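Local coordinates for major capsid protein (Paramecium bursaria Chlorella virus 1, PDB 5TIP) that self-assembles, as trimers of a glycosylated subunit, into the large icosahedral capsid of the virus, at residues L252-P257 against C368-I373; Q229-G234 against A417-V422; T258-W263 against V350-F355. All blocks are in the same frame, centred on the assembly; numbering follows the deposited sequence.

Contact 1: residues L252-P257 against C368-I373; sequences LNFNHP and CNFSRI. With HG (mercury (II) ion), chain T.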
loop_
_atom_site.group_PDB
_atom_site.type_symbol
_atom_site.label_atom_id
_atom_site.label_comp_id
_atom_site.label_asym_id
_atom_site.label_seq_id
_atom_site.Cartn_x
_atom_site.Cartn_y
_atom_site.Cartn_z
ATOM N N LEU A 252 -12.370 -19.896 -26.134
ATOM C CA LEU A 252 -11.033 -19.486 -25.734
ATOM C C LEU A 252 -9.998 -20.375 -26.406
ATOM O O LEU A 252 -10.215 -21.575 -26.595
ATOM C CB LEU A 252 -10.879 -19.550 -24.214
ATOM C CG LEU A 252 -11.838 -18.706 -23.369
ATOM C CD1 LEU A 252 -11.551 -18.877 -21.883
ATOM C CD2 LEU A 252 -11.761 -17.239 -23.761
ATOM N N ASN A 253 -8.890 -19.764 -26.710
ATOM C CA ASN A 253 -7.838 -20.450 -27.337
ATOM C C ASN A 253 -6.521 -20.186 -26.619
ATOM O O ASN A 253 -5.672 -19.518 -27.096
ATOM C CB ASN A 253 -7.847 -20.103 -28.833
ATOM C CG ASN A 253 -6.677 -20.626 -29.563
ATOM O OD1 ASN A 253 -6.129 -21.611 -29.230
ATOM N ND2 ASN A 253 -6.302 -19.951 -30.568
ATOM N N PHE A 254 -6.416 -20.741 -25.435
ATOM C CA PHE A 254 -5.247 -20.621 -24.581
ATOM C C PHE A 254 -4.617 -21.993 -24.372
ATOM O O PHE A 254 -5.227 -23.028 -24.652
ATOM C CB PHE A 254 -5.625 -19.993 -23.236
ATOM C CG PHE A 254 -6.223 -18.618 -23.358
ATOM C CD1 PHE A 254 -5.670 -17.678 -24.212
ATOM C CD2 PHE A 254 -7.352 -18.276 -22.635
ATOM C CE1 PHE A 254 -6.224 -16.417 -24.329
ATOM C CE2 PHE A 254 -7.911 -17.019 -22.748
ATOM C CZ PHE A 254 -7.346 -16.089 -23.596
ATOM N N ASN A 255 -3.382 -21.989 -23.875
ATOM C CA ASN A 255 -2.653 -23.217 -23.587
ATOM C C ASN A 255 -1.842 -23.017 -22.315
ATOM O O ASN A 255 -1.832 -21.929 -21.728
ATOM C CB ASN A 255 -1.749 -23.629 -24.757
ATOM C CG ASN A 255 -2.530 -23.969 -26.012
ATOM O OD1 ASN A 255 -2.492 -23.235 -26.998
ATOM N ND2 ASN A 255 -3.236 -25.094 -25.983
ATOM N N HIS A 256 -1.165 -24.092 -21.885
ATOM C CA HIS A 256 -0.221 -24.101 -20.769
ATOM C C HIS A 256 -0.928 -23.884 -19.434
ATOM O O HIS A 256 -2.090 -23.456 -19.407
ATOM C CB HIS A 256 0.859 -23.038 -20.979
ATOM C CG HIS A 256 1.634 -23.204 -22.248
ATOM N ND1 HIS A 256 1.730 -22.213 -23.199
ATOM C CD2 HIS A 256 2.353 -24.251 -22.721
ATOM C CE1 HIS A 256 2.467 -22.643 -24.207
ATOM N NE2 HIS A 256 2.861 -23.875 -23.940
ATOM N N PRO A 257 -0.278 -24.190 -18.309
ATOM C CA PRO A 257 -0.860 -23.853 -17.000
ATOM C C PRO A 257 -1.023 -22.348 -16.844
ATOM O O PRO A 257 -0.046 -21.595 -16.845
ATOM C CB PRO A 257 0.159 -24.423 -16.007
ATOM C CG PRO A 257 0.836 -25.517 -16.752
ATOM C CD PRO A 257 0.918 -25.041 -18.173
ATOM N N CYS A 368 -4.353 -23.577 -14.127
ATOM C CA CYS A 368 -5.192 -24.459 -14.920
ATOM C C CYS A 368 -4.501 -24.721 -16.246
ATOM O O CYS A 368 -4.123 -23.778 -16.948
ATOM C CB CYS A 368 -6.572 -23.858 -15.160
ATOM S SG CYS A 368 -7.540 -24.831 -16.310
ATOM N N ASN A 369 -4.337 -25.996 -16.588
ATOM C CA ASN A 369 -3.631 -26.387 -17.804
ATOM C C ASN A 369 -4.619 -26.352 -18.962
ATOM O O ASN A 369 -5.402 -27.283 -19.157
ATOM C CB ASN A 369 -3.002 -27.765 -17.639
ATOM C CG ASN A 369 -1.921 -28.036 -18.664
ATOM O OD1 ASN A 369 -1.889 -27.419 -19.727
ATOM N ND2 ASN A 369 -1.021 -28.957 -18.343
ATOM N N PHE A 370 -4.579 -25.268 -19.740
ATOM C CA PHE A 370 -5.436 -25.145 -20.912
ATOM C C PHE A 370 -4.986 -26.021 -22.071
ATOM O O PHE A 370 -5.739 -26.164 -23.041
ATOM C CB PHE A 370 -5.502 -23.687 -21.364
ATOM C CG PHE A 370 -6.504 -22.865 -20.614
ATOM C CD1 PHE A 370 -6.207 -22.365 -19.359
ATOM C CD2 PHE A 370 -7.745 -22.591 -21.163
ATOM C CE1 PHE A 370 -7.130 -21.605 -18.666
ATOM C CE2 PHE A 370 -8.671 -21.831 -20.475
ATOM C CZ PHE A 370 -8.362 -21.338 -19.225
ATOM N N SER A 371 -3.785 -26.601 -22.005
ATOM C CA SER A 371 -3.354 -27.530 -23.043
ATOM C C SER A 371 -4.067 -28.871 -22.955
ATOM O O SER A 371 -4.021 -29.646 -23.917
ATOM C CB SER A 371 -1.843 -27.754 -22.962
ATOM O OG SER A 371 -1.128 -26.546 -23.155
ATOM N N ARG A 372 -4.712 -29.170 -21.829
ATOM C CA ARG A 372 -5.443 -30.419 -21.657
ATOM C C ARG A 372 -6.954 -30.234 -21.717
ATOM O O ARG A 372 -7.696 -31.161 -21.374
ATOM C CB ARG A 372 -5.042 -31.100 -20.349
ATOM C CG ARG A 372 -3.556 -31.358 -20.253
ATOM C CD ARG A 372 -3.110 -32.184 -21.445
ATOM N NE ARG A 372 -3.785 -33.474 -21.516
ATOM C CZ ARG A 372 -3.869 -34.200 -22.626
ATOM N NH1 ARG A 372 -3.326 -33.755 -23.752
ATOM N NH2 ARG A 372 -4.504 -35.364 -22.616
ATOM N N ILE A 373 -7.427 -29.067 -22.139
ATOM C CA ILE A 373 -8.852 -28.773 -22.222
ATOM C C ILE A 373 -9.198 -28.581 -23.689
ATOM O O ILE A 373 -8.657 -27.688 -24.352
ATOM C CB ILE A 373 -9.229 -27.533 -21.399
ATOM C CG1 ILE A 373 -8.752 -27.691 -19.955
ATOM C CG2 ILE A 373 -10.729 -27.296 -21.457
ATOM C CD1 ILE A 373 -8.947 -26.455 -19.118
HETATM HG HG HG T . -9.846 -23.881 -16.753
#

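Contact 2: residues Q229-G234 against A417-V422; sequences QLQFTG and AKNYNV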
loop_
_atom_site.group_PDB
_atom_site.type_symbol
_atom_site.label_atom_id
_atom_site.label_comp_id
_atom_site.label_asym_id
_atom_site.label_seq_id
_atom_site.Cartn_x
_atom_site.Cartn_y
_atom_site.Cartn_z
ATOM N N GLN A 229 4.289 -15.990 -19.331
ATOM C CA GLN A 229 4.023 -15.507 -20.674
ATOM C C GLN A 229 2.631 -14.900 -20.726
ATOM O O GLN A 229 1.762 -15.212 -19.909
ATOM C CB GLN A 229 4.120 -16.631 -21.711
ATOM C CG GLN A 229 5.488 -17.254 -21.851
ATOM C CD GLN A 229 5.477 -18.416 -22.818
ATOM O OE1 GLN A 229 4.784 -19.410 -22.602
ATOM N NE2 GLN A 229 6.231 -18.291 -23.901
ATOM N N LEU A 230 2.427 -14.026 -21.703
ATOM C CA LEU A 230 1.116 -13.466 -21.981
ATOM C C LEU A 230 0.548 -14.119 -23.232
ATOM O O LEU A 230 1.263 -14.319 -24.220
ATOM C CB LEU A 230 1.185 -11.949 -22.167
ATOM C CG LEU A 230 -0.154 -11.290 -22.509
ATOM C CD1 LEU A 230 -1.082 -11.284 -21.303
ATOM C CD2 LEU A 230 0.047 -9.885 -23.051
ATOM N N GLN A 231 -0.734 -14.459 -23.185
ATOM C CA GLN A 231 -1.438 -15.003 -24.335
ATOM C C GLN A 231 -2.534 -14.032 -24.736
ATOM O O GLN A 231 -3.297 -13.562 -23.886
ATOM C CB GLN A 231 -2.028 -16.384 -24.039
ATOM C CG GLN A 231 -0.990 -17.429 -23.675
ATOM C CD GLN A 231 -1.597 -18.800 -23.445
ATOM O OE1 GLN A 231 -2.074 -19.444 -24.379
ATOM N NE2 GLN A 231 -1.584 -19.251 -22.197
ATOM N N PHE A 232 -2.598 -13.728 -26.028
ATOM C CA PHE A 232 -3.613 -12.829 -26.565
ATOM C C PHE A 232 -3.731 -13.112 -28.052
ATOM O O PHE A 232 -2.764 -12.920 -28.796
ATOM C CB PHE A 232 -3.242 -11.368 -26.308
ATOM C CG PHE A 232 -4.189 -10.382 -26.925
ATOM C CD1 PHE A 232 -5.455 -10.192 -26.400
ATOM C CD2 PHE A 232 -3.809 -9.638 -28.029
ATOM C CE1 PHE A 232 -6.325 -9.282 -26.967
ATOM C CE2 PHE A 232 -4.673 -8.729 -28.601
ATOM C CZ PHE A 232 -5.934 -8.550 -28.069
ATOM N N THR A 233 -4.902 -13.578 -28.480
ATOM C CA THR A 233 -5.124 -13.987 -29.859
ATOM C C THR A 233 -5.830 -12.920 -30.687
ATOM O O THR A 233 -6.240 -13.201 -31.818
ATOM C CB THR A 233 -5.924 -15.289 -29.899
ATOM O OG1 THR A 233 -7.222 -15.070 -29.332
ATOM C CG2 THR A 233 -5.210 -16.372 -29.105
ATOM N N GLY A 234 -5.975 -11.714 -30.161
ATOM C CA GLY A 234 -6.684 -10.665 -30.859
ATOM C C GLY A 234 -8.028 -10.361 -30.217
ATOM O O GLY A 234 -8.566 -11.133 -29.417
ATOM N N ALA A 417 -4.508 -14.061 -21.015
ATOM C CA ALA A 417 -4.186 -15.195 -20.162
ATOM C C ALA A 417 -2.707 -15.144 -19.818
ATOM O O ALA A 417 -1.869 -14.942 -20.702
ATOM C CB ALA A 417 -4.528 -16.523 -20.848
ATOM N N LYS A 418 -2.396 -15.342 -18.540
ATOM C CA LYS A 418 -1.020 -15.369 -18.064
ATOM C C LYS A 418 -0.703 -16.816 -17.712
ATOM O O LYS A 418 -1.334 -17.400 -16.841
ATOM C CB LYS A 418 -0.833 -14.462 -16.849
ATOM C CG LYS A 418 0.582 -13.925 -16.691
ATOM C CD LYS A 418 0.984 -13.079 -17.888
ATOM C CE LYS A 418 1.932 -11.960 -17.502
ATOM N NZ LYS A 418 3.065 -12.429 -16.664
ATOM N N ASN A 419 0.286 -17.382 -18.386
ATOM C CA ASN A 419 0.646 -18.778 -18.196
ATOM C C ASN A 419 2.104 -18.887 -17.777
ATOM O O ASN A 419 2.875 -17.929 -17.854
ATOM C CB ASN A 419 0.404 -19.591 -19.473
ATOM C CG ASN A 419 1.325 -19.184 -20.605
ATOM O OD1 ASN A 419 1.008 -18.286 -21.384
ATOM N ND2 ASN A 419 2.471 -19.847 -20.707
ATOM N N TYR A 420 2.475 -20.082 -17.328
ATOM C CA TYR A 420 3.855 -20.404 -17.002
ATOM C C TYR A 420 4.495 -21.193 -18.136
ATOM O O TYR A 420 3.819 -21.887 -18.899
ATOM C CB TYR A 420 3.945 -21.208 -15.702
ATOM C CG TYR A 420 3.820 -20.378 -14.446
ATOM C CD1 TYR A 420 4.848 -19.537 -14.044
ATOM C CD2 TYR A 420 2.680 -20.441 -13.657
ATOM C CE1 TYR A 420 4.744 -18.779 -12.895
ATOM C CE2 TYR A 420 2.568 -19.688 -12.503
ATOM C CZ TYR A 420 3.600 -18.855 -12.131
ATOM O OH TYR A 420 3.493 -18.100 -10.986
ATOM N N ASN A 421 5.815 -21.071 -18.240
ATOM C CA ASN A 421 6.592 -21.860 -19.180
ATOM C C ASN A 421 7.994 -22.005 -18.605
ATOM O O ASN A 421 8.348 -21.359 -17.616
ATOM C CB ASN A 421 6.612 -21.221 -20.573
ATOM C CG ASN A 421 6.852 -22.233 -21.677
ATOM O OD1 ASN A 421 7.622 -23.179 -21.513
ATOM N ND2 ASN A 421 6.181 -22.044 -22.807
ATOM N N VAL A 422 8.793 -22.863 -19.229
ATOM C CA VAL A 422 10.140 -23.154 -18.757
ATOM C C VAL A 422 11.131 -22.730 -19.828
ATOM O O VAL A 422 11.027 -23.157 -20.984
ATOM C CB VAL A 422 10.315 -24.642 -18.404
ATOM C CG1 VAL A 422 11.744 -24.913 -17.962
ATOM C CG2 VAL A 422 9.336 -25.047 -17.315
HETATM O O HOH W 1 1.987 -18.831 -24.090
#

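Contact 3: residues T258-W263 against V350-F355; sequences TKYLAW and VYLYSF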
loop_
_atom_site.group_PDB
_atom_site.type_symbol
_atom_site.label_atom_id
_atom_site.label_comp_id
_atom_site.label_asym_id
_atom_site.label_seq_id
_atom_site.Cartn_x
_atom_site.Cartn_y
_atom_site.Cartn_z
ATOM N N THR A 258 -2.272 -21.914 -16.701
ATOM C CA THR A 258 -2.630 -20.502 -16.712
ATOM C C THR A 258 -2.957 -20.035 -15.300
ATOM O O THR A 258 -3.718 -20.695 -14.584
ATOM C CB THR A 258 -3.823 -20.258 -17.640
ATOM O OG1 THR A 258 -3.474 -20.648 -18.975
ATOM C CG2 THR A 258 -4.222 -18.792 -17.638
ATOM N N LYS A 259 -2.388 -18.892 -14.910
ATOM C CA LYS A 259 -2.624 -18.346 -13.577
ATOM C C LYS A 259 -3.990 -17.681 -13.469
ATOM O O LYS A 259 -4.701 -17.878 -12.478
ATOM C CB LYS A 259 -1.531 -17.340 -13.218
ATOM C CG LYS A 259 -0.123 -17.827 -13.474
ATOM C CD LYS A 259 0.887 -16.728 -13.194
ATOM C CE LYS A 259 0.826 -16.286 -11.742
ATOM N NZ LYS A 259 1.852 -15.252 -11.441
ATOM N N TYR A 260 -4.367 -16.883 -14.464
ATOM C CA TYR A 260 -5.609 -16.130 -14.397
ATOM C C TYR A 260 -6.034 -15.726 -15.800
ATOM O O TYR A 260 -5.245 -15.770 -16.748
ATOM C CB TYR A 260 -5.463 -14.894 -13.498
ATOM C CG TYR A 260 -4.364 -13.940 -13.927
ATOM C CD1 TYR A 260 -4.603 -12.948 -14.869
ATOM C CD2 TYR A 260 -3.089 -14.032 -13.385
ATOM C CE1 TYR A 260 -3.603 -12.077 -15.261
ATOM C CE2 TYR A 260 -2.082 -13.164 -13.770
ATOM C CZ TYR A 260 -2.345 -12.189 -14.708
ATOM O OH TYR A 260 -1.349 -11.322 -15.097
ATOM N N LEU A 261 -7.300 -15.341 -15.917
ATOM C CA LEU A 261 -7.839 -14.718 -17.116
ATOM C C LEU A 261 -8.253 -13.288 -16.798
ATOM O O LEU A 261 -8.858 -13.025 -15.755
ATOM C CB LEU A 261 -9.040 -15.494 -17.661
ATOM C CG LEU A 261 -8.828 -16.955 -18.054
ATOM C CD1 LEU A 261 -10.112 -17.534 -18.628
ATOM C CD2 LEU A 261 -7.691 -17.085 -19.050
ATOM N N ALA A 262 -7.914 -12.365 -17.691
ATOM C CA ALA A 262 -8.296 -10.968 -17.557
ATOM C C ALA A 262 -8.865 -10.480 -18.879
ATOM O O ALA A 262 -8.304 -10.760 -19.942
ATOM C CB ALA A 262 -7.107 -10.097 -17.143
ATOM N N TRP A 263 -9.981 -9.757 -18.817
ATOM C CA TRP A 263 -10.613 -9.296 -20.043
ATOM C C TRP A 263 -11.274 -7.944 -19.816
ATOM O O TRP A 263 -11.499 -7.519 -18.680
ATOM C CB TRP A 263 -11.619 -10.327 -20.578
ATOM C CG TRP A 263 -12.847 -10.533 -19.739
ATOM C CD1 TRP A 263 -14.072 -9.964 -19.928
ATOM C CD2 TRP A 263 -12.971 -11.380 -18.589
ATOM N NE1 TRP A 263 -14.951 -10.401 -18.967
ATOM C CE2 TRP A 263 -14.300 -11.271 -18.133
ATOM C CE3 TRP A 263 -12.089 -12.216 -17.899
ATOM C CZ2 TRP A 263 -14.766 -11.964 -17.019
ATOM C CZ3 TRP A 263 -12.553 -12.904 -16.794
ATOM C CH2 TRP A 263 -13.878 -12.773 -16.364
ATOM N N VAL A 350 -12.909 -3.750 -16.235
ATOM C CA VAL A 350 -11.806 -4.703 -16.246
ATOM C C VAL A 350 -12.180 -5.855 -15.327
ATOM O O VAL A 350 -12.576 -5.635 -14.177
ATOM C CB VAL A 350 -10.485 -4.050 -15.806
ATOM C CG1 VAL A 350 -9.348 -5.053 -15.886
ATOM C CG2 VAL A 350 -10.184 -2.832 -16.660
ATOM N N TYR A 351 -12.056 -7.080 -15.832
ATOM C CA TYR A 351 -12.536 -8.258 -15.128
ATOM C C TYR A 351 -11.417 -9.279 -14.993
ATOM O O TYR A 351 -10.494 -9.328 -15.809
ATOM C CB TYR A 351 -13.737 -8.877 -15.845
ATOM C CG TYR A 351 -14.830 -7.880 -16.154
ATOM C CD1 TYR A 351 -15.825 -7.603 -15.226
ATOM C CD2 TYR A 351 -14.862 -7.208 -17.369
ATOM C CE1 TYR A 351 -16.822 -6.690 -15.502
ATOM C CE2 TYR A 351 -15.856 -6.292 -17.652
ATOM C CZ TYR A 351 -16.832 -6.038 -16.715
ATOM O OH TYR A 351 -17.825 -5.129 -16.992
ATOM N N LEU A 352 -11.519 -10.099 -13.950
ATOM C CA LEU A 352 -10.491 -11.072 -13.615
ATOM C C LEU A 352 -11.136 -12.350 -13.103
ATOM O O LEU A 352 -12.121 -12.304 -12.362
ATOM C CB LEU A 352 -9.536 -10.516 -12.549
ATOM C CG LEU A 352 -8.552 -11.485 -11.887
ATOM C CD1 LEU A 352 -7.373 -11.774 -12.805
ATOM C CD2 LEU A 352 -8.081 -10.944 -10.546
ATOM N N TYR A 353 -10.580 -13.488 -13.508
ATOM C CA TYR A 353 -10.835 -14.760 -12.845
ATOM C C TYR A 353 -9.501 -15.446 -12.620
ATOM O O TYR A 353 -8.787 -15.751 -13.581
ATOM C CB TYR A 353 -11.771 -15.661 -13.652
ATOM C CG TYR A 353 -12.117 -16.927 -12.900
ATOM C CD1 TYR A 353 -13.042 -16.908 -11.866
ATOM C CD2 TYR A 353 -11.500 -18.133 -13.207
ATOM C CE1 TYR A 353 -13.353 -18.056 -11.164
ATOM C CE2 TYR A 353 -11.806 -19.289 -12.512
ATOM C CZ TYR A 353 -12.734 -19.243 -11.492
ATOM O OH TYR A 353 -13.044 -20.388 -10.795
ATOM N N SER A 354 -9.168 -15.691 -11.359
ATOM C CA SER A 354 -7.869 -16.228 -10.986
ATOM C C SER A 354 -7.980 -17.715 -10.685
ATOM O O SER A 354 -8.862 -18.141 -9.931
ATOM C CB SER A 354 -7.309 -15.486 -9.771
ATOM O OG SER A 354 -6.064 -16.031 -9.374
ATOM N N PHE A 355 -7.089 -18.501 -11.283
ATOM C CA PHE A 355 -6.900 -19.887 -10.882
ATOM C C PHE A 355 -5.863 -20.022 -9.780
ATOM O O PHE A 355 -5.669 -21.126 -9.262
ATOM C CB PHE A 355 -6.473 -20.740 -12.082
ATOM C CG PHE A 355 -7.364 -20.594 -13.280
ATOM C CD1 PHE A 355 -8.605 -21.204 -13.320
ATOM C CD2 PHE A 355 -6.952 -19.848 -14.371
ATOM C CE1 PHE A 355 -9.421 -21.065 -14.423
ATOM C CE2 PHE A 355 -7.761 -19.708 -15.476
ATOM C CZ PHE A 355 -8.997 -20.316 -15.504
#

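Contact 1: residues L252-P257 against C368-I373
Leu252 reaches Phe370 with one methyl, its CD1 standing 4.4 Å from Phe370 CE2, where a loop carries the chain between the two sheets of the second jelly roll of this double jelly-roll protein. Phe254 turns its ring edge toward the face of Phe370, with the planes 80° apart and the centroids separated by 6.0 Å. Its CB also lies 3.9 Å from Phe370 CD2, while Leu261 and Ile415 pack about the buried ring, a setting that suits a large apolar side chain. At Asn255 the chain passes Ser371, whose hydroxyl is swung beside its own backbone N (chi1 -61°). Ser371 OG receives a nearly straight bond (165°) from His256 N at 2.8 Å, and in turn bonds to Asn436 O, at the C-terminal residue. His256 O accepts from Phe370 N at 3.1 Å, the donor standing above the carbonyl plane. Pro257, with no N-H to offer, fits its antiparallel non-hydrogen-bonded pairing with Asn369, whose side chain runs beside the proline ring; Asn369 OD1 closes an Asx turn with Ser371 N. Cys368 SG binds a mercury ion at 2.5 Å, while Cys368 O meets Pro257 CA in a CA-H...O contact of 3.3 Å.

Contact 2: residues Q229-G234 against A417-V422
The amides of Asn419 and Asn421 both converge on the side-chain amide of Gln229, from different directions. Asn419 ND2 lies in the plane of the side-chain carbonyl of Gln229 and uses a lone pair of OE1 at 3.0 Å, although the two amide planes are turned 70° apart. Asn421 ND2 comes instead from above that plane, 44° out of it, and reaches Gln229 OE1 at 3.0 Å. This amide network lies on one face of an antiparallel strand pair in the second jelly roll: Gln229 with Asn419 and Gln231 with Ala417 are hydrogen-bonded pairs, with Leu230 and Lys418 the non-hydrogen-bonded pair between them. A water gives a hydrogen to OE1 and another to Asn419 OD1, while Gln229 NE2 is satisfied by Ile104 O. Asparagine and glutamine suit such a place because each carries both a donor and an acceptor. Gln231 NE2 gives Asn419 OD1 a weak bond of 2.9 Å, the side chains crossing at about a right angle; the stronger partner of that NE2 is Asn255 O. Ala417, on the same face, is small enough for Phe254 and Leu261 to pack on it; Ala417 CB is 4.1 Å from Gln231 CB. On the opposite face, with Leu230, Lys418 sends its ammonium to Glu228 in a salt bridge. Its bent chain brings Lys418 CD to 3.0 Å from Gln229 O.

Contact 3: residues T258-W263 against V350-F355
Phe355 N gives the shortest bond here, 2.7 Å to Lys259 O, and the phenyl ring of Phe355 lies against the neighbouring strand, its CD2 3.3 Å from Thr258 O. Phe355 CE2 also lies 3.9 Å from Leu261 CG. Leu261 and Tyr353 then exchange a pair of backbone bonds, as do Trp263 and Tyr351, as hydrogen-bonded pairs of antiparallel strands in the second jelly roll; a backbone bond to Lys418 joins Lys259 to the next strand of the sheet. The side chains of Trp263 and Tyr351 share a face with Leu261. Tyr351 CB sits over the indole as a CH-pi contact, 3.6 Å from the centroid of the six-membered ring of Trp263. Although the two side chains run in directions that cross at about a right angle, the Tyr351 ring plane is only 21° from that of the five-membered ring, slid aside so that the two barely overlap. On the other face Leu352 sets CD1 3.6 Å from Tyr260 CD1, and Ala262, small enough to leave room for helix 109-119, meets Leu118 there. Lys259, although buried, has its NZ held by Glu228 OE2 in a salt bridge and by the carbonyls of Pro359 and Gly361.

All three contacts are largely buried and meet on the same sheet of the second jelly roll. Contact 1 lies farther out, its centre about 20 Å from the chain centre against about 12 Å for the others, with Asn255 and Ser371 partly exposed. Strand 257-266 stands between two partners: contact 3 pairs it with 350-354, while Lys259 N bonds to Lys418 O of contact 2. Contact 1 supplies the loop leading into that strand, and Cys368 O bonds to Thr258 N. Contact 3 is largely aromatic and aliphatic, contact 2 carries an amide network with water, and contact 1 mixes a phenylalanine pair with loop-fixing polar bonds. Gln13 of the second subunit packs on Pro257; in contact 3, Phe355 meets Gln6 of that subunit and Tyr353 meets Ile38 of the third.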